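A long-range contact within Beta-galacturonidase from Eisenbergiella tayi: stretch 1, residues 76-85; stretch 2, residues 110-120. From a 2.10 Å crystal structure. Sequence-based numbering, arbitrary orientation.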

ATOM      1  N   SER A  76      -2.794 -12.031 -30.846  1.00 19.39           N
ATOM      2  CA  SER A  76      -3.670 -10.965 -30.358  1.00 20.72           C
ATOM      3  C   SER A  76      -3.497  -9.692 -31.183  1.00 19.94           C
ATOM      4  O   SER A  76      -2.391  -9.153 -31.254  1.00 24.70           O
ATOM      5  CB  SER A  76      -3.374 -10.656 -28.887  1.00 20.29           C
ATOM      6  OG  SER A  76      -3.689 -11.744 -28.042  1.00 21.61           O
ATOM      7  N   HIS A  77      -4.580  -9.195 -31.795  1.00 22.09           N
ATOM      8  CA  HIS A  77      -5.816  -9.945 -32.025  1.00 23.66           C
ATOM      9  C   HIS A  77      -6.048 -10.175 -33.539  1.00 24.97           C
ATOM     10  O   HIS A  77      -6.865 -10.994 -33.930  1.00 25.87           O
ATOM     11  CB  HIS A  77      -7.029  -9.243 -31.394  1.00 24.94           C
ATOM     12  CG  HIS A  77      -7.278  -7.849 -31.880  1.00 21.82           C
ATOM     13  ND1 HIS A  77      -7.493  -7.542 -33.208  1.00 26.04           N
ATOM     14  CD2 HIS A  77      -7.402  -6.684 -31.204  1.00 21.77           C
ATOM     15  CE1 HIS A  77      -7.714  -6.247 -33.331  1.00 24.90           C
ATOM     16  NE2 HIS A  77      -7.673  -5.702 -32.127  1.00 25.49           N
ATOM     17  N   THR A  78      -5.303  -9.462 -34.383  1.00 23.00           N
ATOM     18  CA  THR A  78      -5.388  -9.612 -35.830  1.00 26.27           C
ATOM     19  C   THR A  78      -4.008  -9.955 -36.381  1.00 23.52           C
ATOM     20  O   THR A  78      -3.033  -9.262 -36.074  1.00 23.05           O
ATOM     21  CB  THR A  78      -5.950  -8.323 -36.448  1.00 27.34           C
ATOM     22  OG1 THR A  78      -7.280  -8.106 -35.934  1.00 27.17           O
ATOM     23  CG2 THR A  78      -5.994  -8.399 -37.974  1.00 25.14           C
ATOM     24  N   ALA A  79      -3.928 -11.011 -37.201  1.00 24.55           N
ATOM     25  CA  ALA A  79      -2.655 -11.585 -37.646  1.00 23.66           C
ATOM     26  C   ALA A  79      -2.539 -11.601 -39.163  1.00 23.09           C
ATOM     27  O   ALA A  79      -3.523 -11.846 -39.861  1.00 21.38           O
ATOM     28  CB  ALA A  79      -2.490 -13.034 -37.145  1.00 19.96           C
ATOM     29  N   SER A  80      -1.325 -11.365 -39.662  1.00 27.16           N
ATOM     30  CA  SER A  80      -0.936 -11.648 -41.041  1.00 26.09           C
ATOM     31  C   SER A  80       0.373 -12.423 -41.015  1.00 26.15           C
ATOM     32  O   SER A  80       1.346 -11.983 -40.391  1.00 27.24           O
ATOM     33  CB  SER A  80      -0.757 -10.383 -41.882  1.00 25.40           C
ATOM     34  OG  SER A  80      -1.974  -9.691 -42.029  1.00 35.02           O
ATOM     35  N   VAL A  81       0.394 -13.565 -41.694  1.00 25.23           N
ATOM     36  CA  VAL A  81       1.536 -14.469 -41.697  1.00 29.38           C
ATOM     37  C   VAL A  81       2.224 -14.380 -43.054  1.00 30.63           C
ATOM     38  O   VAL A  81       1.581 -14.537 -44.097  1.00 28.05           O
ATOM     39  CB  VAL A  81       1.111 -15.915 -41.408  1.00 25.68           C
ATOM     40  CG1 VAL A  81       2.333 -16.785 -41.340  1.00 22.71           C
ATOM     41  CG2 VAL A  81       0.294 -15.998 -40.111  1.00 28.34           C
ATOM     42  N   LEU A  82       3.525 -14.124 -43.038  1.00 33.81           N
ATOM     43  CA  LEU A  82       4.335 -14.057 -44.246  1.00 28.40           C
ATOM     44  C   LEU A  82       5.459 -15.071 -44.121  1.00 35.09           C
ATOM     45  O   LEU A  82       6.152 -15.107 -43.096  1.00 32.89           O
ATOM     46  CB  LEU A  82       4.923 -12.663 -44.464  1.00 29.48           C
ATOM     47  CG  LEU A  82       3.984 -11.479 -44.726  1.00 34.59           C
ATOM     48  CD1 LEU A  82       3.419 -10.932 -43.426  1.00 29.59           C
ATOM     49  CD2 LEU A  82       4.736 -10.381 -45.477  1.00 38.25           C
ATOM     50  N   VAL A  83       5.627 -15.892 -45.157  1.00 30.70           N
ATOM     51  CA  VAL A  83       6.721 -16.857 -45.256  1.00 33.51           C
ATOM     52  C   VAL A  83       7.557 -16.477 -46.477  1.00 34.43           C
ATOM     53  O   VAL A  83       7.014 -16.315 -47.578  1.00 33.50           O
ATOM     54  CB  VAL A  83       6.202 -18.298 -45.369  1.00 34.07           C
ATOM     55  CG1 VAL A  83       7.340 -19.251 -45.728  1.00 32.82           C
ATOM     56  CG2 VAL A  83       5.517 -18.728 -44.054  1.00 28.72           C
ATOM     57  N   ASP A  84       8.861 -16.284 -46.272  1.00 32.26           N
ATOM     58  CA  ASP A  84       9.771 -15.844 -47.331  1.00 35.88           C
ATOM     59  C   ASP A  84       9.248 -14.595 -48.033  1.00 32.90           C
ATOM     60  O   ASP A  84       9.392 -14.428 -49.243  1.00 35.64           O
ATOM     61  CB  ASP A  84      10.025 -16.966 -48.341  1.00 39.08           C
ATOM     62  CG  ASP A  84      10.657 -18.189 -47.698  1.00 40.78           C
ATOM     63  OD1 ASP A  84      10.274 -19.325 -48.045  1.00 39.21           O
ATOM     64  OD2 ASP A  84      11.525 -18.000 -46.816  1.00 42.16           O
ATOM     65  N   GLY A  85       8.633 -13.704 -47.260  1.00 36.11           N
ATOM     66  CA  GLY A  85       8.151 -12.440 -47.767  1.00 27.80           C
ATOM     67  C   GLY A  85       6.798 -12.486 -48.430  1.00 33.46           C
ATOM     68  O   GLY A  85       6.268 -11.428 -48.782  1.00 34.46           O
ATOM     69  N   HIS A 110      13.894 -20.777 -44.103  1.00 36.87           N
ATOM     70  CA  HIS A 110      12.835 -19.852 -44.478  1.00 40.66           C
ATOM     71  C   HIS A 110      12.688 -18.743 -43.440  1.00 38.91           C
ATOM     72  O   HIS A 110      13.087 -18.888 -42.280  1.00 37.02           O
ATOM     73  CB  HIS A 110      11.512 -20.596 -44.651  1.00 35.76           C
ATOM     74  CG  HIS A 110      11.609 -21.755 -45.590  1.00 44.31           C
ATOM     75  ND1 HIS A 110      11.530 -21.610 -46.958  1.00 44.99           N
ATOM     76  CD2 HIS A 110      11.816 -23.075 -45.362  1.00 43.59           C
ATOM     77  CE1 HIS A 110      11.660 -22.793 -47.532  1.00 42.57           C
ATOM     78  NE2 HIS A 110      11.841 -23.698 -46.587  1.00 43.80           N
ATOM     79  N   GLN A 111      12.111 -17.624 -43.875  1.00 33.14           N
ATOM     80  CA  GLN A 111      11.819 -16.497 -42.998  1.00 36.94           C
ATOM     81  C   GLN A 111      10.333 -16.502 -42.669  1.00 36.28           C
ATOM     82  O   GLN A 111       9.495 -16.480 -43.577  1.00 34.35           O
ATOM     83  CB  GLN A 111      12.212 -15.171 -43.643  1.00 34.91           C
ATOM     84  CG  GLN A 111      13.707 -14.886 -43.596  1.00 43.56           C
ATOM     85  CD  GLN A 111      14.483 -15.774 -44.554  1.00 53.90           C
ATOM     86  OE1 GLN A 111      14.021 -16.066 -45.671  1.00 53.50           O
ATOM     87  NE2 GLN A 111      15.661 -16.227 -44.121  1.00 53.86           N
ATOM     88  N   LEU A 112      10.015 -16.544 -41.377  1.00 32.88           N
ATOM     89  CA  LEU A 112       8.649 -16.420 -40.880  1.00 27.61           C
ATOM     90  C   LEU A 112       8.467 -15.040 -40.266  1.00 29.13           C
ATOM     91  O   LEU A 112       9.274 -14.613 -39.428  1.00 27.89           O
ATOM     92  CB  LEU A 112       8.341 -17.493 -39.837  1.00 25.35           C
ATOM     93  CG  LEU A 112       6.940 -17.427 -39.221  1.00 28.63           C
ATOM     94  CD1 LEU A 112       5.853 -17.501 -40.288  1.00 24.94           C
ATOM     95  CD2 LEU A 112       6.769 -18.550 -38.208  1.00 25.01           C
ATOM     96  N   GLU A 113       7.422 -14.342 -40.684  1.00 26.41           N
ATOM     97  CA  GLU A 113       7.105 -13.042 -40.112  1.00 28.21           C
ATOM     98  C   GLU A 113       5.615 -12.989 -39.837  1.00 28.94           C
ATOM     99  O   GLU A 113       4.813 -13.337 -40.708  1.00 28.18           O
ATOM    100  CB  GLU A 113       7.510 -11.886 -41.027  1.00 27.57           C
ATOM    101  CG  GLU A 113       7.104 -10.512 -40.483  1.00 26.95           C
ATOM    102  CD  GLU A 113       7.584  -9.360 -41.350  1.00 38.54           C
ATOM    103  OE1 GLU A 113       7.714  -9.556 -42.585  1.00 36.78           O
ATOM    104  OE2 GLU A 113       7.835  -8.256 -40.795  1.00 38.07           O
ATOM    105  N   VAL A 114       5.255 -12.575 -38.626  1.00 26.11           N
ATOM    106  CA  VAL A 114       3.867 -12.409 -38.225  1.00 26.05           C
ATOM    107  C   VAL A 114       3.647 -10.936 -37.914  1.00 24.89           C
ATOM    108  O   VAL A 114       4.372 -10.353 -37.099  1.00 25.49           O
ATOM    109  CB  VAL A 114       3.519 -13.282 -37.012  1.00 24.63           C
ATOM    110  CG1 VAL A 114       2.045 -13.141 -36.661  1.00 23.71           C
ATOM    111  CG2 VAL A 114       3.874 -14.719 -37.296  1.00 22.10           C
ATOM    112  N   ILE A 115       2.675 -10.331 -38.587  1.00 23.36           N
ATOM    113  CA  ILE A 115       2.238  -8.977 -38.266  1.00 25.04           C
ATOM    114  C   ILE A 115       1.058  -9.126 -37.310  1.00 25.26           C
ATOM    115  O   ILE A 115       0.017  -9.676 -37.682  1.00 26.28           O
ATOM    116  CB  ILE A 115       1.841  -8.182 -39.518  1.00 27.91           C
ATOM    117  CG1 ILE A 115       2.880  -8.335 -40.641  1.00 24.99           C
ATOM    118  CG2 ILE A 115       1.630  -6.712 -39.168  1.00 26.58           C
ATOM    119  CD1 ILE A 115       4.191  -7.690 -40.324  1.00 25.24           C
ATOM    120  N   ALA A 116       1.233  -8.676 -36.073  1.00 24.08           N
ATOM    121  CA  ALA A 116       0.176  -8.689 -35.070  1.00 23.06           C
ATOM    122  C   ALA A 116      -0.348  -7.280 -34.879  1.00 24.05           C
ATOM    123  O   ALA A 116       0.422  -6.315 -34.895  1.00 26.75           O
ATOM    124  CB  ALA A 116       0.677  -9.232 -33.728  1.00 18.52           C
ATOM    125  N   ASP A 117      -1.653  -7.173 -34.659  1.00 24.55           N
ATOM    126  CA  ASP A 117      -2.336  -5.893 -34.593  1.00 22.68           C
ATOM    127  C   ASP A 117      -3.403  -5.958 -33.504  1.00 21.89           C
ATOM    128  O   ASP A 117      -4.239  -6.862 -33.527  1.00 22.13           O
ATOM    129  CB  ASP A 117      -2.968  -5.578 -35.952  1.00 21.30           C
ATOM    130  CG  ASP A 117      -3.586  -4.209 -36.006  1.00 27.07           C
ATOM    131  OD1 ASP A 117      -3.434  -3.428 -35.027  1.00 27.80           O
ATOM    132  OD2 ASP A 117      -4.220  -3.906 -37.037  1.00 31.18           O
ATOM    133  N   ASN A 118      -3.366  -5.014 -32.555  1.00 23.96           N
ATOM    134  CA  ASN A 118      -4.383  -4.918 -31.506  1.00 25.82           C
ATOM    135  C   ASN A 118      -5.212  -3.633 -31.606  1.00 25.56           C
ATOM    136  O   ASN A 118      -5.902  -3.259 -30.643  1.00 24.81           O
ATOM    137  CB  ASN A 118      -3.743  -5.070 -30.111  1.00 21.88           C
ATOM    138  CG  ASN A 118      -2.860  -3.893 -29.703  1.00 23.98           C
ATOM    139  OD1 ASN A 118      -2.591  -2.977 -30.485  1.00 26.70           O
ATOM    140  ND2 ASN A 118      -2.382  -3.934 -28.458  1.00 21.61           N
ATOM    141  N   SER A 119      -5.168  -2.962 -32.757  1.00 25.97           N
ATOM    142  CA  SER A 119      -5.948  -1.749 -32.980  1.00 21.55           C
ATOM    143  C   SER A 119      -7.437  -2.010 -32.809  1.00 24.73           C
ATOM    144  O   SER A 119      -7.949  -3.080 -33.151  1.00 22.89           O
ATOM    145  CB  SER A 119      -5.721  -1.206 -34.395  1.00 23.22           C
ATOM    146  OG  SER A 119      -4.364  -0.863 -34.616  1.00 31.10           O
ATOM    147  N   PHE A 120      -8.140  -1.002 -32.298  1.00 24.73           N
ATOM    148  CA  PHE A 120      -9.595  -0.977 -32.339  1.00 24.83           C
ATOM    149  C   PHE A 120     -10.054  -0.208 -33.572  1.00 24.70           C
ATOM    150  O   PHE A 120      -9.354   0.680 -34.067  1.00 27.64           O
ATOM    151  CB  PHE A 120     -10.176  -0.304 -31.090  1.00 23.31           C
ATOM    152  CG  PHE A 120      -9.825  -0.983 -29.793  1.00 24.27           C
ATOM    153  CD1 PHE A 120      -9.932  -2.351 -29.647  1.00 23.94           C
ATOM    154  CD2 PHE A 120      -9.409  -0.234 -28.715  1.00 22.09           C
ATOM    155  CE1 PHE A 120      -9.628  -2.951 -28.434  1.00 21.95           C
ATOM    156  CE2 PHE A 120      -9.109  -0.821 -27.517  1.00 21.70           C
ATOM    157  CZ  PHE A 120      -9.206  -2.180 -27.376  1.00 20.58           C
TER
HETATM  158  O   HOH W   1      -2.261  -8.073 -38.961  1.00 32.91           O
HETATM  159  O   HOH W   2       8.445 -13.779 -44.378  1.00 30.93           O

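The two stretches pair as antiparallel strands, 78-83 against 110-117, with N-to-C directions 164° apart, axes approaching to 4.6 Å, and 811 Å² buried in total. Bridges alternate between hydrogen-bonded and non-hydrogen-bonded pairs, so paired backbone N-H···O bonds recur at every second residue, at Thr78, Ser80 and Leu82, while Ala79, Val81 and Val83 have none to their partners.

Ahead of the strand, Ser76 brings its carbonyl O to 3.9 Å from Ala116 CB. The peptide bond joining it to His77 is cis. His77 N donates to Asp117 O at 2.9 Å (153°), and Thr78 N donates to the same oxygen, also at 2.9 Å (148°), making Asp117 O a shared acceptor. The His77 ring, with chi1 at p, reaches past this pair: NE2 donates to Ser119 O at 2.8 Å, with that oxygen near the ring plane, where the N-H of NE2 lies, though the angle of 131° is well short of linear. Over the ring face lies Asn118 CA, 3.8 Å from the centroid and 29° off the normal, a CH-pi contact. On the other ring nitrogen, His77 ND1 and Thr78 OG1 are hydrogen-bonded at 2.8 Å.

Thr78 completes its pair less well: Asp117 N to Thr78 O measures 2.9 Å, but the angle of 127° makes the bond weak. Ala79, opposite Ala116 in a non-hydrogen-bonded pair, instead sets its CA 3.3 Å from Ile115 O in a CA-H...O contact (148° at H).

Ser80 and Ile115 exchange two good bonds, Ser80 N to Ile115 O at 2.9 Å (154°) and Ile115 N to Ser80 O at 2.8 Å (167°). The oxygen of water 1 lies 3.1 Å from Ile115 O, to which the water donates.

Val81 faces Val114 across the strands, yet its closest apolar side-chain contact is diagonal, CG1 to Leu112 CD1 at 3.7 Å. Leu82 and Glu113 form another two-bond pair, Leu82 N to Glu113 O and Glu113 N to Leu82 O, each 2.8 Å (168° and 161°). On the face shared with Ser80 and Glu113, Leu82 CD1 packs 3.8 Å from Ile115 CG1. Val83 returns to the face of Val81, its CG2 4.0 Å from Leu112 CD1, so one leucine methyl touches both valines.

Asp84 closes the contact beyond the strand, with positive phi (52°). Its N donates to Gln111 O at 2.8 Å (164°), while its carboxylate accepts twice from stretch 2: OD1 from His110 ND1 at 2.8 Å (151°) and OD2 from Gln111 N at 3.0 Å (163°). Water 2 accepts from Gly85 N at 2.9 Å and donates to Gln111 O at 3.0 Å, linking Gly85 to the partner strand.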